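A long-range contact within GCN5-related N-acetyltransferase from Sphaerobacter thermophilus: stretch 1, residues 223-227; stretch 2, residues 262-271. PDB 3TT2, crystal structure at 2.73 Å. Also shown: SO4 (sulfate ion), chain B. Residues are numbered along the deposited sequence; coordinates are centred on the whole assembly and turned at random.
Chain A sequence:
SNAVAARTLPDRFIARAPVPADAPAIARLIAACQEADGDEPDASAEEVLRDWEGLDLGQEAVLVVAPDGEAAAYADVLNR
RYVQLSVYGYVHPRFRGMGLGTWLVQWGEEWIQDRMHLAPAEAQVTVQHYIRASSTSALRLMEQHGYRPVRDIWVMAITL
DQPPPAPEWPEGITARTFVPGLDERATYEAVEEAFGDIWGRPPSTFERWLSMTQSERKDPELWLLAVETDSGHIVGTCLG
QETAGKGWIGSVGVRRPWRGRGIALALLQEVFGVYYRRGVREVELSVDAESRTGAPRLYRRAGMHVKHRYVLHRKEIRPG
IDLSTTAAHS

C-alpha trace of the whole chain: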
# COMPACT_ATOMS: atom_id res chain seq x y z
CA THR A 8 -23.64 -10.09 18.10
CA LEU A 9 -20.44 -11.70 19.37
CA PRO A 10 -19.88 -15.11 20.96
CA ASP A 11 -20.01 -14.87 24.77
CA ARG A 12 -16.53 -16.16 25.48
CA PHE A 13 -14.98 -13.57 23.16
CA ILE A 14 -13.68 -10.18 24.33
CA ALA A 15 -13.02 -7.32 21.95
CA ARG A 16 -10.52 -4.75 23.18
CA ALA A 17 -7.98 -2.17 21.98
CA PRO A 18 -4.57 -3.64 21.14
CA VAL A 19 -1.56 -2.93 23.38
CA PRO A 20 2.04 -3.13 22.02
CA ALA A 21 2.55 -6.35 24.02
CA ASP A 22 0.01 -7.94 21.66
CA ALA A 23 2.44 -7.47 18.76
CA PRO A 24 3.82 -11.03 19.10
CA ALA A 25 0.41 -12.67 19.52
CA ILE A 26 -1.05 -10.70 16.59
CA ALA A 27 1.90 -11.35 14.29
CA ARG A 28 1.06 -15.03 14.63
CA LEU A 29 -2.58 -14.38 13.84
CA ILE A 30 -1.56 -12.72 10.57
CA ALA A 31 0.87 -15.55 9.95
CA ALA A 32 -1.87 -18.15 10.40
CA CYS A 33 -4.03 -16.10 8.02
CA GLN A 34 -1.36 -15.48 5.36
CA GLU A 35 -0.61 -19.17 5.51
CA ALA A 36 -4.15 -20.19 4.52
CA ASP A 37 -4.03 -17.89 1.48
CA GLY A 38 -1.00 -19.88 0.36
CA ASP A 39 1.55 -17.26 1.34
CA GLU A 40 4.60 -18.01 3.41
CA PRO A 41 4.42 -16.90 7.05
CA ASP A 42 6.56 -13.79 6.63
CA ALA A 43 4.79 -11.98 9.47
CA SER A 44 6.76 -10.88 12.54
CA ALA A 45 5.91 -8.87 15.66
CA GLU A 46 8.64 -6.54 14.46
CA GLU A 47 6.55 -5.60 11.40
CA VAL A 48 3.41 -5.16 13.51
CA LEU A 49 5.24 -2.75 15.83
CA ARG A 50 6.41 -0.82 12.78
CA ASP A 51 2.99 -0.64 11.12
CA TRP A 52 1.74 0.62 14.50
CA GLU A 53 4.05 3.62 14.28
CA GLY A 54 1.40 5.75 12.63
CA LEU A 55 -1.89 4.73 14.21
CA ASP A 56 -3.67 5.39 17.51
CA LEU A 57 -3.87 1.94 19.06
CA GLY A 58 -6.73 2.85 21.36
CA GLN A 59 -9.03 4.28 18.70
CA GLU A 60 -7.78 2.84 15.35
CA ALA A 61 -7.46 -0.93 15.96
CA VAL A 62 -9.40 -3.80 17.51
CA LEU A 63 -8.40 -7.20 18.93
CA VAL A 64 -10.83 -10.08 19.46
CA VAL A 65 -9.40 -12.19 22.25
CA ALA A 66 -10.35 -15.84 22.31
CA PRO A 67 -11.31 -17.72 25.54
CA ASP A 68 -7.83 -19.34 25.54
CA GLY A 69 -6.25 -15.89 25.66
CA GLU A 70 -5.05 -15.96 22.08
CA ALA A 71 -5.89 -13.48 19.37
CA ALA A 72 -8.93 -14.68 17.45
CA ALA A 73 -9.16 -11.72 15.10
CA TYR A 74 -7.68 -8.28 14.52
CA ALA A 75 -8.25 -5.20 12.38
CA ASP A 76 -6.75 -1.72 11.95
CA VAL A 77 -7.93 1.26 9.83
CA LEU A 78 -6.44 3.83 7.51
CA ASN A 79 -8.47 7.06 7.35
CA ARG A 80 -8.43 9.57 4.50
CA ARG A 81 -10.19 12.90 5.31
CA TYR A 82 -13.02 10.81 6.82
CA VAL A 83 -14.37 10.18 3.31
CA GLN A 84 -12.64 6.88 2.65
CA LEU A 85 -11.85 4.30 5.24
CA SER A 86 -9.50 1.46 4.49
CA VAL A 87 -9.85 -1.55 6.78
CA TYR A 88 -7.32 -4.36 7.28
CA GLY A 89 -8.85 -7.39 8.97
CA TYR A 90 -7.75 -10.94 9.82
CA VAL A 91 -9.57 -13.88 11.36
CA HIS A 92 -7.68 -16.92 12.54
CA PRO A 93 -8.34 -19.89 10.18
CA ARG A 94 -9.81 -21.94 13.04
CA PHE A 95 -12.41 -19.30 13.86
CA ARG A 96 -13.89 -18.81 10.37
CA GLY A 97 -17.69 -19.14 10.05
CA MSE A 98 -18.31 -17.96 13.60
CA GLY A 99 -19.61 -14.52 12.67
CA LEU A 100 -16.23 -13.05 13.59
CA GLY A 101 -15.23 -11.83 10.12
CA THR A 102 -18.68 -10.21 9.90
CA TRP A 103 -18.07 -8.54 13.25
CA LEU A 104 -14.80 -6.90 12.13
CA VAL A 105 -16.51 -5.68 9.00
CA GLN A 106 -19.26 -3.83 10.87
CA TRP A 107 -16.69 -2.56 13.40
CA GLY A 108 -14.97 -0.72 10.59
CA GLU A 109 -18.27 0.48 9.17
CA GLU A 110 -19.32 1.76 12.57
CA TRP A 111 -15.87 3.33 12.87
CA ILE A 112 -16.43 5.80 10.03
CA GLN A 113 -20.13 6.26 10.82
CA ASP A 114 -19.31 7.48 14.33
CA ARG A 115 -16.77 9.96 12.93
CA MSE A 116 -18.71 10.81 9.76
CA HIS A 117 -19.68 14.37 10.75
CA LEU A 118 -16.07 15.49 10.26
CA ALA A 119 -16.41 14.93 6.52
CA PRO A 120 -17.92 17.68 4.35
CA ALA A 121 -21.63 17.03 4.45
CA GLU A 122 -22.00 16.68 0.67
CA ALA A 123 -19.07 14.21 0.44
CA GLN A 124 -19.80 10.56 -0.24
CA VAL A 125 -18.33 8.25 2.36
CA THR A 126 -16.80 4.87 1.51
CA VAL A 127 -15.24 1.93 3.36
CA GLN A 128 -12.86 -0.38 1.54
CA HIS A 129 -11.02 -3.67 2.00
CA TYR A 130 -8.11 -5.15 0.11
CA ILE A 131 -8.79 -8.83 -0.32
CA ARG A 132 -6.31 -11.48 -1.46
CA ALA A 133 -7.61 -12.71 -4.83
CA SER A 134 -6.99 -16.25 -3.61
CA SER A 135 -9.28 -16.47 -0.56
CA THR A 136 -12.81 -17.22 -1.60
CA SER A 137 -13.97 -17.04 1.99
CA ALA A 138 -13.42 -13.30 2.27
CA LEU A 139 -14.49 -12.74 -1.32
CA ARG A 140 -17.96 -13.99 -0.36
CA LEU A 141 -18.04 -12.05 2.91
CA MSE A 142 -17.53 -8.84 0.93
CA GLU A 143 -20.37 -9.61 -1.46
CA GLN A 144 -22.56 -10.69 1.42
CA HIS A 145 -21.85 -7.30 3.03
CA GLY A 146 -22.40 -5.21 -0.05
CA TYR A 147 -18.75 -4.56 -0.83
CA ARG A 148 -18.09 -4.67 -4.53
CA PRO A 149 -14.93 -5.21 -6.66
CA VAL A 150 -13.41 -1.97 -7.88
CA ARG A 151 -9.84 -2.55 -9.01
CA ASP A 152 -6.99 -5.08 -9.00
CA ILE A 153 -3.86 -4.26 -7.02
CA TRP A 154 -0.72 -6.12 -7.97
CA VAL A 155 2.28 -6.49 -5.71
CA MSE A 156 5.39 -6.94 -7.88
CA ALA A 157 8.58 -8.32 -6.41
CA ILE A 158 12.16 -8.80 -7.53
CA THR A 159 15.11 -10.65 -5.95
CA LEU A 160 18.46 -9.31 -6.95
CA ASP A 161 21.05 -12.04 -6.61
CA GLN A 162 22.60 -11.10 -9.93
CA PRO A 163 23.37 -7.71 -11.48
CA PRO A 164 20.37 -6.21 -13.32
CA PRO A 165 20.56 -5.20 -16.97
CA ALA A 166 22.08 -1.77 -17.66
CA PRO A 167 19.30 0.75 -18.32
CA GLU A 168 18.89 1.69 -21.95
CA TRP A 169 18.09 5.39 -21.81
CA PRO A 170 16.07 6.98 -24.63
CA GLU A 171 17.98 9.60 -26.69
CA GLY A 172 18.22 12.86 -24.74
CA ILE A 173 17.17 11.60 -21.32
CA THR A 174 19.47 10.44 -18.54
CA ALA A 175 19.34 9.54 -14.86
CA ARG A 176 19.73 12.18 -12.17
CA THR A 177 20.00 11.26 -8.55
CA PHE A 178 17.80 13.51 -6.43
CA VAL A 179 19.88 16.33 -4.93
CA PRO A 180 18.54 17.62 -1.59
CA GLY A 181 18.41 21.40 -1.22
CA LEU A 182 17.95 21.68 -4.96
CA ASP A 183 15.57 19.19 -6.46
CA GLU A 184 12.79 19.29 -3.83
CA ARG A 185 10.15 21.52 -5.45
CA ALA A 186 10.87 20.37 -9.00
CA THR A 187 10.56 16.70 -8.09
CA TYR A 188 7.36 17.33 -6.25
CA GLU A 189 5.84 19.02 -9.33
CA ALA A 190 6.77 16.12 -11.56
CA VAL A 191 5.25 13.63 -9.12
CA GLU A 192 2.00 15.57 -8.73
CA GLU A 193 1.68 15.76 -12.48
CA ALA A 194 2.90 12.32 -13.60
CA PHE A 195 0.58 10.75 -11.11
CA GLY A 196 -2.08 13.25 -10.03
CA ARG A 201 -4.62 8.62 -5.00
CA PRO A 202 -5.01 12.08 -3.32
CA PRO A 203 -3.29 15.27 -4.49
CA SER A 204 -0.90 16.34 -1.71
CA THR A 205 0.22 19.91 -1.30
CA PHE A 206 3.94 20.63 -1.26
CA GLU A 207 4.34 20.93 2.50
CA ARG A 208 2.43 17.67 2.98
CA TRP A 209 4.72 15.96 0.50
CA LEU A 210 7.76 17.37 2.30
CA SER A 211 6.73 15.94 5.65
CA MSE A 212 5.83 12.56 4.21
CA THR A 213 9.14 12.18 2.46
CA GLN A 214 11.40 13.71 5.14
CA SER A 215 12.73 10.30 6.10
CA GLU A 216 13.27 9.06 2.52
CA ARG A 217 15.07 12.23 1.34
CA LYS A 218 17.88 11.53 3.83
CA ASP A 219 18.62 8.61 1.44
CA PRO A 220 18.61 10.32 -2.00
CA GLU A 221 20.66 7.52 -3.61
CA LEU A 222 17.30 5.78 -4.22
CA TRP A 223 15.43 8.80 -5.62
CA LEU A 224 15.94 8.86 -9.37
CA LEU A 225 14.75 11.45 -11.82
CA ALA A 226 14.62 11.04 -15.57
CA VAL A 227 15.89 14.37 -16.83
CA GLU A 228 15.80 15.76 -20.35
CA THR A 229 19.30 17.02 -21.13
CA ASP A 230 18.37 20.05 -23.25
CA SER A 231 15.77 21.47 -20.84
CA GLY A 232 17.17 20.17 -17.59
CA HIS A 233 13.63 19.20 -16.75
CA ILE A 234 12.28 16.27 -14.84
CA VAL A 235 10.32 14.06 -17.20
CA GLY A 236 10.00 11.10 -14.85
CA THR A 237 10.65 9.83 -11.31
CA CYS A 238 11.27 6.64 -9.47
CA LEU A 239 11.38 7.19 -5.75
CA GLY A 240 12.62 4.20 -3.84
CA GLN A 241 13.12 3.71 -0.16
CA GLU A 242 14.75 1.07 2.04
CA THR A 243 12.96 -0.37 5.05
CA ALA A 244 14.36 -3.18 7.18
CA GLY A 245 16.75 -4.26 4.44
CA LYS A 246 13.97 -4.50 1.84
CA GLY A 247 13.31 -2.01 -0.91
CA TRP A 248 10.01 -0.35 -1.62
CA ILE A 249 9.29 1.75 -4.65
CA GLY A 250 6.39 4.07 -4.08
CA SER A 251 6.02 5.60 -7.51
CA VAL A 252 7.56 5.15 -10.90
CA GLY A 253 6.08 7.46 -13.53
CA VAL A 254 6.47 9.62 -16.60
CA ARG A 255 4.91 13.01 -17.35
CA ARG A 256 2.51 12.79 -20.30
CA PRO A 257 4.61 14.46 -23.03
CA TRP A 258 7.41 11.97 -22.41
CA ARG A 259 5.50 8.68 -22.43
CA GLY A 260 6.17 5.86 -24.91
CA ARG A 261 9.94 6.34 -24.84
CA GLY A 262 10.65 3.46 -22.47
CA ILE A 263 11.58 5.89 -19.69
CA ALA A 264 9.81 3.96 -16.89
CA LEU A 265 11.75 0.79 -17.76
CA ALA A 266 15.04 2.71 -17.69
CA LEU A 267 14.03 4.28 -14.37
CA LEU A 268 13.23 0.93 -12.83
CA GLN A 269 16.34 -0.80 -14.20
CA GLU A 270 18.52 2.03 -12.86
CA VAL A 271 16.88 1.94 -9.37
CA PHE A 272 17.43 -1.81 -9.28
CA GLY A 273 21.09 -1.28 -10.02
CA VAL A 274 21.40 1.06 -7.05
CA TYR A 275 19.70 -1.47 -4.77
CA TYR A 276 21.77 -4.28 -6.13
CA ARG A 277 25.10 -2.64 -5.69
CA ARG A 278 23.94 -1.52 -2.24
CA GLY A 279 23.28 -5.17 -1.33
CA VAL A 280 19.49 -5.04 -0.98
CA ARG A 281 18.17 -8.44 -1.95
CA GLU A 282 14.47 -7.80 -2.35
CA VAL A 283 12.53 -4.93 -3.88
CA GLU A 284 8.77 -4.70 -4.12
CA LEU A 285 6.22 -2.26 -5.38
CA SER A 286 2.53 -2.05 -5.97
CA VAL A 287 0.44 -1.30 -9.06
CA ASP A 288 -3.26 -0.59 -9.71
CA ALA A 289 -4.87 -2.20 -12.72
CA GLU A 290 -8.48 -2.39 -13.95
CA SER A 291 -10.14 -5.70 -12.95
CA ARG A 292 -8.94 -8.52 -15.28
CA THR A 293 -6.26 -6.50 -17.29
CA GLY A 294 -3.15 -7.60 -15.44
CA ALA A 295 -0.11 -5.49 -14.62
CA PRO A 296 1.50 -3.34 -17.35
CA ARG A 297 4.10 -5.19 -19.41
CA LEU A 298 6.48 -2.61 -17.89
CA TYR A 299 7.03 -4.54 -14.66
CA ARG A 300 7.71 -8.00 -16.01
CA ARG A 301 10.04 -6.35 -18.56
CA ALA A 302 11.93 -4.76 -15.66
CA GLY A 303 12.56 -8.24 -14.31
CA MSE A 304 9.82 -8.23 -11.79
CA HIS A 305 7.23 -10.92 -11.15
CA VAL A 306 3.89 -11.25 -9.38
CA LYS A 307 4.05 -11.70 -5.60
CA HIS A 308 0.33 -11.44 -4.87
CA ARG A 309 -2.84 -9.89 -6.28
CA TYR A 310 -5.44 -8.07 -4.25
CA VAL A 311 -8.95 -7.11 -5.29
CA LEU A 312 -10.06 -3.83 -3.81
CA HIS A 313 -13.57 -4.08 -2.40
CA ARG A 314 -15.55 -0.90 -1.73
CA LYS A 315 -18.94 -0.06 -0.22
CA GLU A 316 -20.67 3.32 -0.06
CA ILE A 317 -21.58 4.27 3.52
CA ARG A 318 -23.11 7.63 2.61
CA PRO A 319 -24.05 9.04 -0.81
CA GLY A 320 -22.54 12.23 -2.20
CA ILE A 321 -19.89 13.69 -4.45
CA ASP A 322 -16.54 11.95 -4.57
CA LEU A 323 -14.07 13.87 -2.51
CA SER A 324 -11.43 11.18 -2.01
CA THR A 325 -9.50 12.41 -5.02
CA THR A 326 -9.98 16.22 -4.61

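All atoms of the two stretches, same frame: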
# COMPACT_ATOMS: atom_id res chain seq x y z
N TRP A 223 16.36 7.97 -4.90
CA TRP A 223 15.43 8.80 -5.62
C TRP A 223 15.99 9.20 -6.98
O TRP A 223 16.85 10.07 -7.08
CB TRP A 223 15.12 10.06 -4.83
CG TRP A 223 14.09 9.85 -3.82
CD1 TRP A 223 13.79 8.67 -3.20
CD2 TRP A 223 13.17 10.82 -3.33
NE1 TRP A 223 12.75 8.86 -2.32
CE2 TRP A 223 12.35 10.17 -2.39
CE3 TRP A 223 12.97 12.18 -3.58
CZ2 TRP A 223 11.34 10.84 -1.69
CZ3 TRP A 223 11.97 12.84 -2.89
CH2 TRP A 223 11.17 12.17 -1.96
N LEU A 224 15.45 8.61 -8.03
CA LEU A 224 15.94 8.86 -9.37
C LEU A 224 14.96 9.69 -10.16
O LEU A 224 13.74 9.53 -10.05
CB LEU A 224 16.22 7.57 -10.12
CG LEU A 224 17.24 6.65 -9.46
CD1 LEU A 224 17.46 5.54 -10.42
CD2 LEU A 224 18.52 7.38 -9.22
N LEU A 225 15.51 10.58 -10.97
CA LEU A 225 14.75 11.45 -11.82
C LEU A 225 15.21 11.21 -13.25
O LEU A 225 16.41 11.20 -13.52
CB LEU A 225 15.03 12.90 -11.43
CG LEU A 225 15.02 13.28 -9.95
CD1 LEU A 225 15.22 14.78 -9.78
CD2 LEU A 225 13.75 12.84 -9.27
N ALA A 226 14.28 10.98 -14.17
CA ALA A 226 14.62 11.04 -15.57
C ALA A 226 14.60 12.51 -15.97
O ALA A 226 13.62 13.23 -15.75
CB ALA A 226 13.68 10.22 -16.40
N VAL A 227 15.71 12.97 -16.54
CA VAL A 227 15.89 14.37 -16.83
C VAL A 227 16.29 14.57 -18.28
O VAL A 227 17.25 13.98 -18.76
CB VAL A 227 16.93 14.99 -15.90
CG1 VAL A 227 17.28 16.39 -16.32
CG2 VAL A 227 16.40 15.00 -14.49
N GLY A 262 10.01 4.49 -23.27
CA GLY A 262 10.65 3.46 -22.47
C GLY A 262 11.38 4.04 -21.28
O GLY A 262 12.30 3.42 -20.75
N ILE A 263 10.97 5.23 -20.84
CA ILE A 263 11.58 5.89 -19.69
C ILE A 263 11.32 5.19 -18.33
O ILE A 263 12.19 5.16 -17.46
CB ILE A 263 11.14 7.37 -19.63
CG1 ILE A 263 11.79 8.17 -20.75
CG2 ILE A 263 11.49 7.99 -18.28
CD1 ILE A 263 11.08 9.47 -21.03
N ALA A 264 10.14 4.63 -18.14
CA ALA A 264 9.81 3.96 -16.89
C ALA A 264 10.69 2.72 -16.72
O ALA A 264 11.24 2.49 -15.65
CB ALA A 264 8.35 3.58 -16.87
N LEU A 265 10.84 1.93 -17.78
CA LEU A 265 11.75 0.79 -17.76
C LEU A 265 13.20 1.16 -17.44
O LEU A 265 13.84 0.49 -16.64
CB LEU A 265 11.70 0.03 -19.08
CG LEU A 265 12.47 -1.28 -19.04
CD1 LEU A 265 11.89 -2.11 -17.95
CD2 LEU A 265 12.36 -2.01 -20.37
N ALA A 266 13.72 2.22 -18.04
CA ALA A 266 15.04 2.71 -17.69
C ALA A 266 15.08 3.12 -16.23
O ALA A 266 16.05 2.81 -15.53
CB ALA A 266 15.44 3.87 -18.56
N LEU A 267 14.05 3.83 -15.77
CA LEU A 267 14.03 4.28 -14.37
C LEU A 267 14.11 3.08 -13.43
O LEU A 267 14.90 3.07 -12.51
CB LEU A 267 12.82 5.14 -14.03
CG LEU A 267 13.02 6.61 -14.35
CD1 LEU A 267 11.71 7.38 -14.18
CD2 LEU A 267 14.11 7.22 -13.50
N LEU A 268 13.28 2.08 -13.69
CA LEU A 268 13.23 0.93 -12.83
C LEU A 268 14.56 0.18 -12.86
O LEU A 268 15.12 -0.12 -11.81
CB LEU A 268 12.08 0.01 -13.24
CG LEU A 268 10.71 0.36 -12.68
CD1 LEU A 268 9.67 -0.66 -13.13
CD2 LEU A 268 10.72 0.49 -11.16
N GLN A 269 15.07 -0.10 -14.05
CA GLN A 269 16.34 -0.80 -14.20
C GLN A 269 17.49 -0.09 -13.47
O GLN A 269 18.30 -0.72 -12.80
CB GLN A 269 16.68 -1.03 -15.68
CG GLN A 269 15.84 -2.11 -16.32
CD GLN A 269 16.07 -2.25 -17.84
OE1 GLN A 269 16.42 -1.28 -18.54
NE2 GLN A 269 15.87 -3.47 -18.36
N GLU A 270 17.53 1.24 -13.59
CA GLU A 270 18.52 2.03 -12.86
C GLU A 270 18.37 1.95 -11.32
O GLU A 270 19.38 1.79 -10.62
CB GLU A 270 18.49 3.48 -13.33
CG GLU A 270 19.58 4.36 -12.74
CD GLU A 270 20.83 4.48 -13.61
OE1 GLU A 270 21.94 4.48 -13.04
OE2 GLU A 270 20.71 4.59 -14.85
N VAL A 271 17.14 2.04 -10.82
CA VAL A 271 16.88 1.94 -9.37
C VAL A 271 17.30 0.57 -8.86
O VAL A 271 17.89 0.46 -7.79
CB VAL A 271 15.39 2.17 -9.01
CG1 VAL A 271 15.23 2.26 -7.54
CG2 VAL A 271 14.95 3.45 -9.56
S SO4 B . 6.27 4.89 -20.25
O1 SO4 B . 7.65 5.36 -20.26
O2 SO4 B . 6.20 3.47 -20.45
O3 SO4 B . 5.61 5.25 -18.99
O4 SO4 B . 5.56 5.47 -21.38

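How do the two backbones lie against each other? Residues 223-227 form a β-strand, and the helix beginning at Ile263 packs across it in a roughly antiparallel sense, with 147° between their N-to-C directions and an axis separation of 9.1 Å at closest approach. The strand therefore rises as the helix descends: Leu224 CA lies 7.0 Å from Val271 CA, and Ala226 CA 6.9 Å from Leu267 CA. Gly262 occupies the N-cap position with a positive phi of 75°, a conformation that favours glycine.

Which side chains does the strand offer? Alternation along the strand directs Leu224 and Ala226 toward the helix, while Trp223 and Leu225 point away. No hydrogen bond crosses between the stretches; the contact is made by apolar packing, burying 254 Å² in total.

How does the helix receive Leu224? With rotamer m,t, this leucine reaches between neighbouring helical residues, its CD1 lying 3.4 Å from Val271 CG2 and also 3.4 Å from Glu270 CG. Glu270 thus contributes an aliphatic methylene here, while its OE2 is hydrogen-bonded elsewhere in the structure. Farther back, Leu224 CB lies 4.0 Å from Leu267 CD2.

Why does a small residue suit position 226? The methyl group of Ala226 is already in close packing: its CB is 3.6 Å from Ile263 CG2 and 4.1 Å from Leu267 CD1. Leu267 leaves its backbone sideways, but its end comes nearer the strand, and its CD2 approaches Ala226 N at 3.8 Å. Ile263, Leu267 and Glu270 recur at intervals of three or four residues, as befits one helical face.

What lies at the start of the helix? A sulfate ion, probably from the crystallisation liquor, accepts a weak hydrogen bond from Ala264 N to its O1 at 3.4 Å.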